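Long-range contact in pheromone from Euplotes raikovi Er-13 (PDB 6E6N), which acts as a secreted, disulfide-rich mating pheromone of the ciliate Euplotes raikovi, probably by binding cell-surface receptors: residues A[7-16]-A[30-38]. Sequence-based numbering, arbitrary orientation.
Sequences AQQCTNEEGC and CLMYIWNNC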
ATOM      1  N   ALA A   7      -3.481  -2.015  -1.410  1.00 14.72           N
ATOM      2  CA  ALA A   7      -2.579  -3.152  -1.467  1.00 15.26           C
ATOM      3  C   ALA A   7      -3.253  -4.339  -2.170  1.00 15.24           C
ATOM      4  O   ALA A   7      -2.606  -4.961  -3.059  1.00 17.08           O
ATOM      5  CB  ALA A   7      -2.083  -3.542  -0.079  1.00 16.32           C
ATOM      6  N   GLN A   8      -4.505  -4.633  -1.836  1.00 17.00           N
ATOM      7  CA  GLN A   8      -5.134  -5.847  -2.310  1.00 17.24           C
ATOM      8  C   GLN A   8      -5.355  -5.739  -3.811  1.00 19.28           C
ATOM      9  O   GLN A   8      -5.262  -6.731  -4.540  1.00 20.13           O
ATOM     10  CB  GLN A   8      -6.469  -6.083  -1.596  1.00 18.05           C
ATOM     11  CG  GLN A   8      -7.184  -7.314  -2.097  1.00 20.07           C
ATOM     12  CD  GLN A   8      -8.007  -7.193  -3.347  1.00 22.43           C
ATOM     13  OE1 GLN A   8      -8.393  -6.098  -3.777  1.00 25.12           O
ATOM     14  NE2 GLN A   8      -8.342  -8.348  -3.910  1.00 24.66           N
ATOM     15  N   GLN A   9      -5.627  -4.515  -4.255  1.00 19.42           N
ATOM     16  CA  GLN A   9      -5.824  -4.196  -5.660  1.00 22.23           C
ATOM     17  C   GLN A   9      -4.492  -4.126  -6.460  1.00 21.75           C
ATOM     18  O   GLN A   9      -4.530  -3.919  -7.661  1.00 22.97           O
ATOM     19  CB  GLN A   9      -6.569  -2.839  -5.716  1.00 26.90           C
ATOM     20  CG  GLN A   9      -8.011  -2.906  -5.223  1.00 31.48           C
ATOM     21  CD  GLN A   9      -8.906  -3.600  -6.206  1.00 37.12           C
ATOM     22  OE1 GLN A   9      -9.037  -3.143  -7.346  1.00 40.88           O
ATOM     23  NE2 GLN A   9      -9.522  -4.722  -5.797  1.00 38.84           N
ATOM     24  N   CYS A  10      -3.344  -4.369  -5.829  1.00 20.01           N
ATOM     25  CA  CYS A  10      -2.075  -4.306  -6.541  1.00 20.38           C
ATOM     26  C   CYS A  10      -1.816  -2.960  -7.192  1.00 21.49           C
ATOM     27  O   CYS A  10      -1.447  -2.840  -8.385  1.00 22.39           O
ATOM     28  CB  CYS A  10      -1.906  -5.508  -7.484  1.00 23.54           C
ATOM     29  SG  CYS A  10      -1.699  -7.117  -6.620  1.00 26.24           S
ATOM     30  N   THR A  11      -2.049  -1.924  -6.401  1.00 18.94           N
ATOM     31  CA  THR A  11      -1.614  -0.571  -6.759  1.00 17.77           C
ATOM     32  C   THR A  11      -0.138  -0.540  -6.923  1.00 17.63           C
ATOM     33  O   THR A  11       0.570  -1.515  -6.723  1.00 18.80           O
ATOM     34  CB  THR A  11      -2.112   0.405  -5.660  1.00 17.24           C
ATOM     35  OG1 THR A  11      -2.012   1.763  -6.111  1.00 18.62           O
ATOM     36  CG2 THR A  11      -1.268   0.294  -4.368  1.00 16.62           C
ATOM     37  N   ASN A  12       0.358   0.608  -7.380  1.00 17.94           N
ATOM     38  CA  ASN A  12       1.784   0.787  -7.545  1.00 18.08           C
ATOM     39  C   ASN A  12       2.343   1.528  -6.327  1.00 16.81           C
ATOM     40  O   ASN A  12       1.636   1.805  -5.325  1.00 16.00           O
ATOM     41  CB  ASN A  12       2.097   1.480  -8.857  1.00 20.76           C
ATOM     42  CG  ASN A  12       1.469   2.832  -9.012  1.00 20.12           C
ATOM     43  OD1 ASN A  12       0.993   3.434  -8.053  1.00 20.74           O
ATOM     44  ND2 ASN A  12       1.424   3.311 -10.273  1.00 23.30           N
ATOM     45  N   GLU A  13       3.591   1.875  -6.360  1.00 19.13           N
ATOM     46  CA  GLU A  13       4.247   2.406  -5.187  1.00 18.88           C
ATOM     47  C   GLU A  13       3.732   3.782  -4.774  1.00 19.54           C
ATOM     48  O   GLU A  13       3.456   4.015  -3.585  1.00 19.09           O
ATOM     49  CB  GLU A  13       5.750   2.504  -5.405  1.00 20.28           C
ATOM     50  CG  GLU A  13       6.434   1.139  -5.517  1.00 21.50           C
ATOM     51  CD  GLU A  13       6.263   0.421  -6.855  1.00 21.97           C
ATOM     52  OE1 GLU A  13       5.712   0.959  -7.836  1.00 23.59           O
ATOM     53  OE2 GLU A  13       6.653  -0.745  -6.855  1.00 26.68           O
ATOM     54  N   GLU A  14       3.495   4.650  -5.744  1.00 21.67           N
ATOM     55  CA  GLU A  14       2.821   5.923  -5.514  1.00 23.98           C
ATOM     56  C   GLU A  14       1.402   5.729  -4.986  1.00 20.91           C
ATOM     57  O   GLU A  14       0.931   6.536  -4.194  1.00 21.56           O
ATOM     58  CB  GLU A  14       2.818   6.773  -6.775  1.00 29.76           C
ATOM     59  CG  GLU A  14       4.140   6.753  -7.550  1.00 36.08           C
ATOM     60  CD  GLU A  14       4.169   5.752  -8.751  1.00 39.85           C
ATOM     61  OE1 GLU A  14       4.476   4.510  -8.569  1.00 30.99           O
ATOM     62  OE2 GLU A  14       3.930   6.255  -9.908  1.00 40.48           O
ATOM     63  N   GLY A  15       0.742   4.669  -5.430  1.00 19.48           N
ATOM     64  CA  GLY A  15      -0.554   4.384  -4.938  1.00 17.83           C
ATOM     65  C   GLY A  15      -0.564   4.006  -3.479  1.00 16.55           C
ATOM     66  O   GLY A  15      -1.445   4.380  -2.732  1.00 16.70           O
ATOM     67  N   CYS A  16       0.414   3.208  -3.063  1.00 15.18           N
ATOM     68  CA  CYS A  16       0.549   2.924  -1.658  1.00 15.02           C
ATOM     69  C   CYS A  16       0.787   4.197  -0.853  1.00 15.66           C
ATOM     70  O   CYS A  16       0.200   4.401   0.224  1.00 15.79           O
ATOM     71  CB  CYS A  16       1.687   1.947  -1.337  1.00 15.62           C
ATOM     72  SG  CYS A  16       1.440   0.221  -1.764  1.00 16.64           S
ATOM     73  N   CYS A  30       1.911  -1.834   2.775  1.00 14.24           N
ATOM     74  CA  CYS A  30       1.407  -1.840   1.441  1.00 15.15           C
ATOM     75  C   CYS A  30       2.501  -2.118   0.419  1.00 15.10           C
ATOM     76  O   CYS A  30       2.326  -2.948  -0.475  1.00 16.12           O
ATOM     77  CB  CYS A  30       0.710  -0.529   1.166  1.00 13.37           C
ATOM     78  SG  CYS A  30      -0.107  -0.334  -0.473  1.00 15.15           S
ATOM     79  N   LEU A  31       3.656  -1.454   0.583  1.00 15.60           N
ATOM     80  CA  LEU A  31       4.787  -1.678  -0.312  1.00 16.22           C
ATOM     81  C   LEU A  31       5.315  -3.117  -0.267  1.00 17.74           C
ATOM     82  O   LEU A  31       5.508  -3.751  -1.312  1.00 19.62           O
ATOM     83  CB  LEU A  31       5.874  -0.680   0.020  1.00 17.11           C
ATOM     84  CG  LEU A  31       5.577   0.811  -0.318  1.00 16.39           C
ATOM     85  CD1 LEU A  31       6.665   1.672   0.310  1.00 19.17           C
ATOM     86  CD2 LEU A  31       5.478   1.006  -1.835  1.00 18.67           C
ATOM     87  N   MET A  32       5.475  -3.639   0.951  1.00 17.83           N
ATOM     88  CA  MET A  32       5.902  -5.037   1.158  0.50 20.19           C
ATOM     89  C   MET A  32       4.919  -5.966   0.429  1.00 19.86           C
ATOM     90  O   MET A  32       5.294  -6.865  -0.273  1.00 23.67           O
ATOM     91  CB  MET A  32       5.934  -5.390   2.651  0.50 21.90           C
ATOM     92  CG  MET A  32       6.835  -4.560   3.555  0.50 24.33           C
ATOM     93  SD  MET A  32       8.509  -5.151   3.556  0.50 26.79           S
ATOM     94  CE  MET A  32       8.317  -6.790   2.908  0.50 29.47           C
ATOM     95  N   TYR A  33       3.623  -5.713   0.609  1.00 18.03           N
ATOM     96  CA  TYR A  33       2.594  -6.528  -0.031  1.00 17.94           C
ATOM     97  C   TYR A  33       2.699  -6.512  -1.521  1.00 17.74           C
ATOM     98  O   TYR A  33       2.693  -7.586  -2.157  1.00 19.31           O
ATOM     99  CB  TYR A  33       1.203  -6.122   0.421  1.00 16.25           C
ATOM    100  CG  TYR A  33       0.131  -7.053  -0.170  1.00 16.46           C
ATOM    101  CD1 TYR A  33      -0.119  -8.273   0.409  1.00 16.66           C
ATOM    102  CD2 TYR A  33      -0.504  -6.752  -1.350  1.00 16.28           C
ATOM    103  CE1 TYR A  33      -1.008  -9.185  -0.159  1.00 17.44           C
ATOM    104  CE2 TYR A  33      -1.428  -7.655  -1.919  1.00 17.77           C
ATOM    105  CZ  TYR A  33      -1.670  -8.875  -1.292  1.00 17.52           C
ATOM    106  OH  TYR A  33      -2.537  -9.779  -1.849  1.00 19.50           O
ATOM    107  N   ILE A  34       2.747  -5.329  -2.128  1.00 17.58           N
ATOM    108  CA  ILE A  34       2.755  -5.276  -3.601  1.00 18.74           C
ATOM    109  C   ILE A  34       4.047  -5.800  -4.209  1.00 20.79           C
ATOM    110  O   ILE A  34       4.049  -6.388  -5.277  1.00 23.13           O
ATOM    111  CB  ILE A  34       2.390  -3.896  -4.195  1.00 18.76           C
ATOM    112  CG1 ILE A  34       3.481  -2.843  -3.915  1.00 18.95           C
ATOM    113  CG2 ILE A  34       1.022  -3.479  -3.733  1.00 19.15           C
ATOM    114  CD1 ILE A  34       3.254  -1.520  -4.653  1.00 18.09           C
ATOM    115  N   TRP A  35       5.149  -5.651  -3.497  1.00 22.20           N
ATOM    116  CA  TRP A  35       6.406  -6.153  -3.995  1.00 23.59           C
ATOM    117  C   TRP A  35       6.460  -7.653  -3.929  1.00 25.86           C
ATOM    118  O   TRP A  35       7.094  -8.256  -4.777  1.00 28.19           O
ATOM    119  CB  TRP A  35       7.530  -5.546  -3.205  1.00 23.24           C
ATOM    120  CG  TRP A  35       7.715  -4.069  -3.492  1.00 23.52           C
ATOM    121  CD1 TRP A  35       7.258  -3.375  -4.548  1.00 24.39           C
ATOM    122  CD2 TRP A  35       8.423  -3.156  -2.672  1.00 23.98           C
ATOM    123  NE1 TRP A  35       7.653  -2.042  -4.444  1.00 25.05           N
ATOM    124  CE2 TRP A  35       8.394  -1.902  -3.313  1.00 23.77           C
ATOM    125  CE3 TRP A  35       9.139  -3.295  -1.474  1.00 24.95           C
ATOM    126  CZ2 TRP A  35       8.996  -0.780  -2.784  1.00 24.66           C
ATOM    127  CZ3 TRP A  35       9.770  -2.152  -0.943  1.00 26.98           C
ATOM    128  CH2 TRP A  35       9.672  -0.919  -1.611  1.00 25.65           C
ATOM    129  N   ASN A  36       5.778  -8.277  -2.938  1.00 25.40           N
ATOM    130  CA  ASN A  36       5.831  -9.724  -2.746  1.00 28.04           C
ATOM    131  C   ASN A  36       4.736 -10.451  -3.485  1.00 28.59           C
ATOM    132  O   ASN A  36       4.894 -11.571  -3.943  1.00 33.34           O
ATOM    133  CB  ASN A  36       5.779 -10.098  -1.261  1.00 30.16           C
ATOM    134  CG  ASN A  36       6.200 -11.547  -1.008  1.00 39.08           C
ATOM    135  OD1 ASN A  36       7.092 -12.086  -1.693  1.00 45.27           O
ATOM    136  ND2 ASN A  36       5.531 -12.210  -0.061  1.00 44.27           N
ATOM    137  N   ASN A  37       3.580  -9.849  -3.574  1.00 25.57           N
ATOM    138  CA  ASN A  37       2.384 -10.524  -4.040  1.00 26.18           C
ATOM    139  C   ASN A  37       1.792 -10.021  -5.363  1.00 28.23           C
ATOM    140  O   ASN A  37       0.805 -10.566  -5.834  1.00 33.98           O
ATOM    141  CB  ASN A  37       1.321 -10.492  -2.925  1.00 24.21           C
ATOM    142  CG  ASN A  37       1.796 -11.214  -1.674  1.00 24.73           C
ATOM    143  OD1 ASN A  37       1.963 -12.440  -1.664  1.00 27.76           O
ATOM    144  ND2 ASN A  37       2.150 -10.452  -0.667  1.00 23.32           N
ATOM    145  N   CYS A  38       2.400  -9.030  -5.991  1.00 30.32           N
ATOM    146  CA  CYS A  38       1.804  -8.403  -7.194  1.00 30.61           C
ATOM    147  C   CYS A  38       2.819  -8.337  -8.299  1.00 38.63           C
ATOM    148  O   CYS A  38       2.385  -8.365  -9.451  1.00 42.13           O
ATOM    149  CB  CYS A  38       1.300  -6.987  -6.911  1.00 29.62           C
ATOM    150  SG  CYS A  38       0.055  -6.847  -5.612  1.00 25.68           S
ATOM    151  OXT CYS A  38       4.032  -8.267  -8.039  1.00 41.37           O
TER
HETATM  152  O   HOH W   1      -4.206  -9.171  -3.834  1.00 22.27           O
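Two disulfides, Cys16–Cys30 and Cys10–Cys38, tie helix 24-37 and the C-terminal residue after it to helix 13-20 and to the link that follows helix 2-8; both have chi3 near -75°, which gives the bridges the same hand. Cys10, at positive phi, ends helix 2-8 in a Schellman motif, and its partner is the C-terminal residue.

Van der Waals packing joins the segments between the bridges. Ile34 CD1 lies 3.4 Å from the carbonyl oxygen Thr11 O and 3.8 Å from Cys16 SG, since chi1 of 69° sets CG1 between the backbone N and the carbonyl carbon, while CG2 turns toward Thr11 O and Ala7 O. Trimming this side chain to an alanine is likely to leave a gap beside the backbone of Thr11 and Asn12 and strip the Cys16 sulfur of its CD1 contact. Ala7 CB touches both Cys30 SG and, at 3.8 Å, Tyr33 CD2.

Polar contacts lie on two sides of this packing. Trp35 NE1 donates to Glu13 OE2 (2.9 Å, 149° at the hydrogen); the acceptor sits in the indole plane and uses its anti lone pair. Leu31 CD2 packs 3.8 Å from Glu13 CG, the two side chains crossing at about a right angle. At the other flank, one water links Gln8 O to Tyr33 OH.

Such cross-linking characterises the disulfide-stapled three-helix bundle of Euplotes pheromones.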